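Local coordinates for protein GCN5-related N-acetyltransferase (Brucella melitensis biovar Abortus 2308, PDB 3TCV) that probably transfers an acetyl group from acetyl-CoA to an amine, perhaps the N-terminal serine or alanine of proteins, at residues I132-L137 and T145-L150. Sequence-based numbering, arbitrary orientation.
Sequences IYWGPL and TEAQFL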
loop_
_atom_site.group_PDB
_atom_site.type_symbol
_atom_site.label_atom_id
_atom_site.label_comp_id
_atom_site.label_asym_id
_atom_site.label_seq_id
_atom_site.Cartn_x
_atom_site.Cartn_y
_atom_site.Cartn_z
ATOM N N ILE B 132 -10.317 -6.978 11.352
ATOM C CA ILE B 132 -11.397 -7.954 11.601
ATOM C C ILE B 132 -11.140 -8.790 12.850
ATOM O O ILE B 132 -10.101 -9.429 12.981
ATOM C CB ILE B 132 -11.546 -8.928 10.395
ATOM C CG1 ILE B 132 -11.995 -8.152 9.147
ATOM C CG2 ILE B 132 -12.523 -10.066 10.739
ATOM C CD1 ILE B 132 -11.975 -8.991 7.874
ATOM N N TYR B 133 -12.097 -8.777 13.775
ATOM C CA TYR B 133 -12.151 -9.774 14.823
ATOM C C TYR B 133 -13.572 -10.309 14.873
ATOM O O TYR B 133 -14.492 -9.586 15.266
ATOM C CB TYR B 133 -11.769 -9.216 16.207
ATOM C CG TYR B 133 -12.047 -10.221 17.292
ATOM C CD1 TYR B 133 -11.459 -11.482 17.245
ATOM C CD2 TYR B 133 -12.907 -9.946 18.342
ATOM C CE1 TYR B 133 -11.730 -12.449 18.203
ATOM C CE2 TYR B 133 -13.182 -10.914 19.320
ATOM C CZ TYR B 133 -12.587 -12.152 19.247
ATOM O OH TYR B 133 -12.819 -13.146 20.194
ATOM N N TRP B 134 -13.724 -11.570 14.460
ATOM C CA TRP B 134 -14.994 -12.275 14.519
ATOM C C TRP B 134 -14.884 -13.371 15.545
ATOM O O TRP B 134 -14.234 -14.394 15.330
ATOM C CB TRP B 134 -15.351 -12.840 13.151
ATOM C CG TRP B 134 -15.619 -11.814 12.082
ATOM C CD1 TRP B 134 -16.142 -10.540 12.219
ATOM C CD2 TRP B 134 -15.425 -11.999 10.638
ATOM N NE1 TRP B 134 -16.242 -9.921 10.997
ATOM C CE2 TRP B 134 -15.857 -10.760 10.005
ATOM C CE3 TRP B 134 -14.932 -13.024 9.852
ATOM C CZ2 TRP B 134 -15.763 -10.568 8.645
ATOM C CZ3 TRP B 134 -14.845 -12.821 8.471
ATOM C CH2 TRP B 134 -15.250 -11.619 7.886
ATOM N N GLY B 135 -15.506 -13.147 16.699
ATOM C CA GLY B 135 -15.419 -14.065 17.808
ATOM C C GLY B 135 -16.277 -15.302 17.658
ATOM O O GLY B 135 -16.951 -15.511 16.636
ATOM N N PRO B 136 -16.247 -16.147 18.682
ATOM C CA PRO B 136 -16.875 -17.469 18.620
ATOM C C PRO B 136 -18.379 -17.475 18.342
ATOM O O PRO B 136 -18.870 -18.450 17.779
ATOM C CB PRO B 136 -16.558 -18.081 19.980
ATOM C CG PRO B 136 -16.179 -16.964 20.868
ATOM C CD PRO B 136 -15.691 -15.842 20.010
ATOM N N LEU B 137 -19.094 -16.406 18.661
ATOM C CA LEU B 137 -20.517 -16.372 18.371
ATOM C C LEU B 137 -20.790 -16.418 16.879
ATOM O O LEU B 137 -21.840 -16.893 16.462
ATOM C CB LEU B 137 -21.194 -15.142 18.960
ATOM C CG LEU B 137 -21.343 -15.010 20.476
ATOM C CD1 LEU B 137 -22.005 -13.672 20.769
ATOM C CD2 LEU B 137 -22.163 -16.157 21.061
ATOM N N THR B 145 -19.885 -14.412 7.345
ATOM C CA THR B 145 -19.911 -14.209 5.902
ATOM C C THR B 145 -20.771 -12.984 5.572
ATOM O O THR B 145 -20.394 -12.169 4.745
ATOM C CB THR B 145 -20.407 -15.464 5.152
ATOM O OG1 THR B 145 -19.414 -16.495 5.247
ATOM C CG2 THR B 145 -20.744 -15.164 3.659
ATOM N N GLU B 146 -21.921 -12.846 6.225
ATOM C CA GLU B 146 -22.792 -11.689 5.957
ATOM C C GLU B 146 -22.175 -10.352 6.419
ATOM O O GLU B 146 -22.418 -9.328 5.780
ATOM C CB GLU B 146 -24.199 -11.895 6.538
ATOM C CG GLU B 146 -25.193 -10.858 6.052
ATOM C CD GLU B 146 -26.592 -11.107 6.600
ATOM O OE1 GLU B 146 -26.732 -11.390 7.807
ATOM O OE2 GLU B 146 -27.553 -11.010 5.818
ATOM N N ALA B 147 -21.365 -10.363 7.490
ATOM C CA ALA B 147 -20.638 -9.165 7.920
ATOM C C ALA B 147 -19.728 -8.631 6.809
ATOM O O ALA B 147 -19.658 -7.416 6.554
ATOM C CB ALA B 147 -19.816 -9.459 9.155
ATOM N N GLN B 148 -19.040 -9.554 6.152
ATOM C CA GLN B 148 -18.165 -9.231 5.017
ATOM C C GLN B 148 -19.020 -8.709 3.843
ATOM O O GLN B 148 -18.723 -7.638 3.260
ATOM C CB GLN B 148 -17.354 -10.481 4.620
ATOM C CG GLN B 148 -16.090 -10.267 3.827
ATOM C CD GLN B 148 -16.271 -9.516 2.523
ATOM O OE1 GLN B 148 -15.929 -8.369 2.453
ATOM N NE2 GLN B 148 -16.756 -10.173 1.491
ATOM N N PHE B 149 -20.081 -9.470 3.528
ATOM C CA PHE B 149 -20.991 -9.169 2.433
ATOM C C PHE B 149 -21.556 -7.766 2.539
ATOM O O PHE B 149 -21.612 -7.037 1.550
ATOM C CB PHE B 149 -22.175 -10.151 2.384
ATOM C CG PHE B 149 -23.144 -9.872 1.256
ATOM C CD1 PHE B 149 -22.782 -10.097 -0.067
ATOM C CD2 PHE B 149 -24.400 -9.336 1.519
ATOM C CE1 PHE B 149 -23.672 -9.816 -1.104
ATOM C CE2 PHE B 149 -25.298 -9.060 0.492
ATOM C CZ PHE B 149 -24.935 -9.305 -0.821
ATOM N N LEU B 150 -22.025 -7.395 3.726
ATOM C CA LEU B 150 -22.639 -6.086 3.894
ATOM C C LEU B 150 -21.674 -4.925 3.585
ATOM O O LEU B 150 -22.074 -3.930 3.000
ATOM C CB LEU B 150 -23.249 -5.947 5.283
ATOM C CG LEU B 150 -24.508 -6.775 5.573
ATOM C CD1 LEU B 150 -24.792 -6.743 7.071
ATOM C CD2 LEU B 150 -25.718 -6.324 4.743
#
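Trp134, the last residue of strand 126-134, faces Ala147 of helix 142-158 with their CA atoms 9.2 Å apart, and no hydrogen bond joins the two segments. The contact is small, burying 126 Å² over both sides. Its centre lies about 6 Å from the centre of the chain. The indole of Trp134 bridges most of the gap. Its CG stands anti to the carbonyl carbon (chi1 -65°), on a CB that points toward the helix. The pyrrole end of the ring meets the methyl of Ala147, with NE1 4.0 Å from CB. On the benzo side, CZ2 of Trp134 lies 4.2 Å from the same CB of Ala147. The far corner of the indole reaches the next helical residue, where CH2 of Trp134 is 4.0 Å from CB of Gln148. Both helix carbons approach the ring obliquely. On the strand itself, CG2 of Ile132 sits 3.4 Å above the indole plane, over one face. Strand 126-134, helix 142-158 and strand 163-169 form a beta-alpha-beta unit, with the two strands parallel neighbours in the mixed sheet of the GNAT fold. The contact therefore packs the end of the first strand against the crossover helix that follows it. Gln148 meets the ring mainly through its CB. CG is anti to the backbone N (chi1 -159°) and the chain bends at chi2, which leads the amide away from the strand. The amide plane is turned 43° from the indole. OE1 of Gln148 is hydrogen-bonded to the hydroxyl of Tyr164 on strand 163-169. Gln115 of strand 110-121 ties the two elements together: its OE1 accepts the indole N-H of Trp134, and its NE2 donates to the carbonyl O of Ala147.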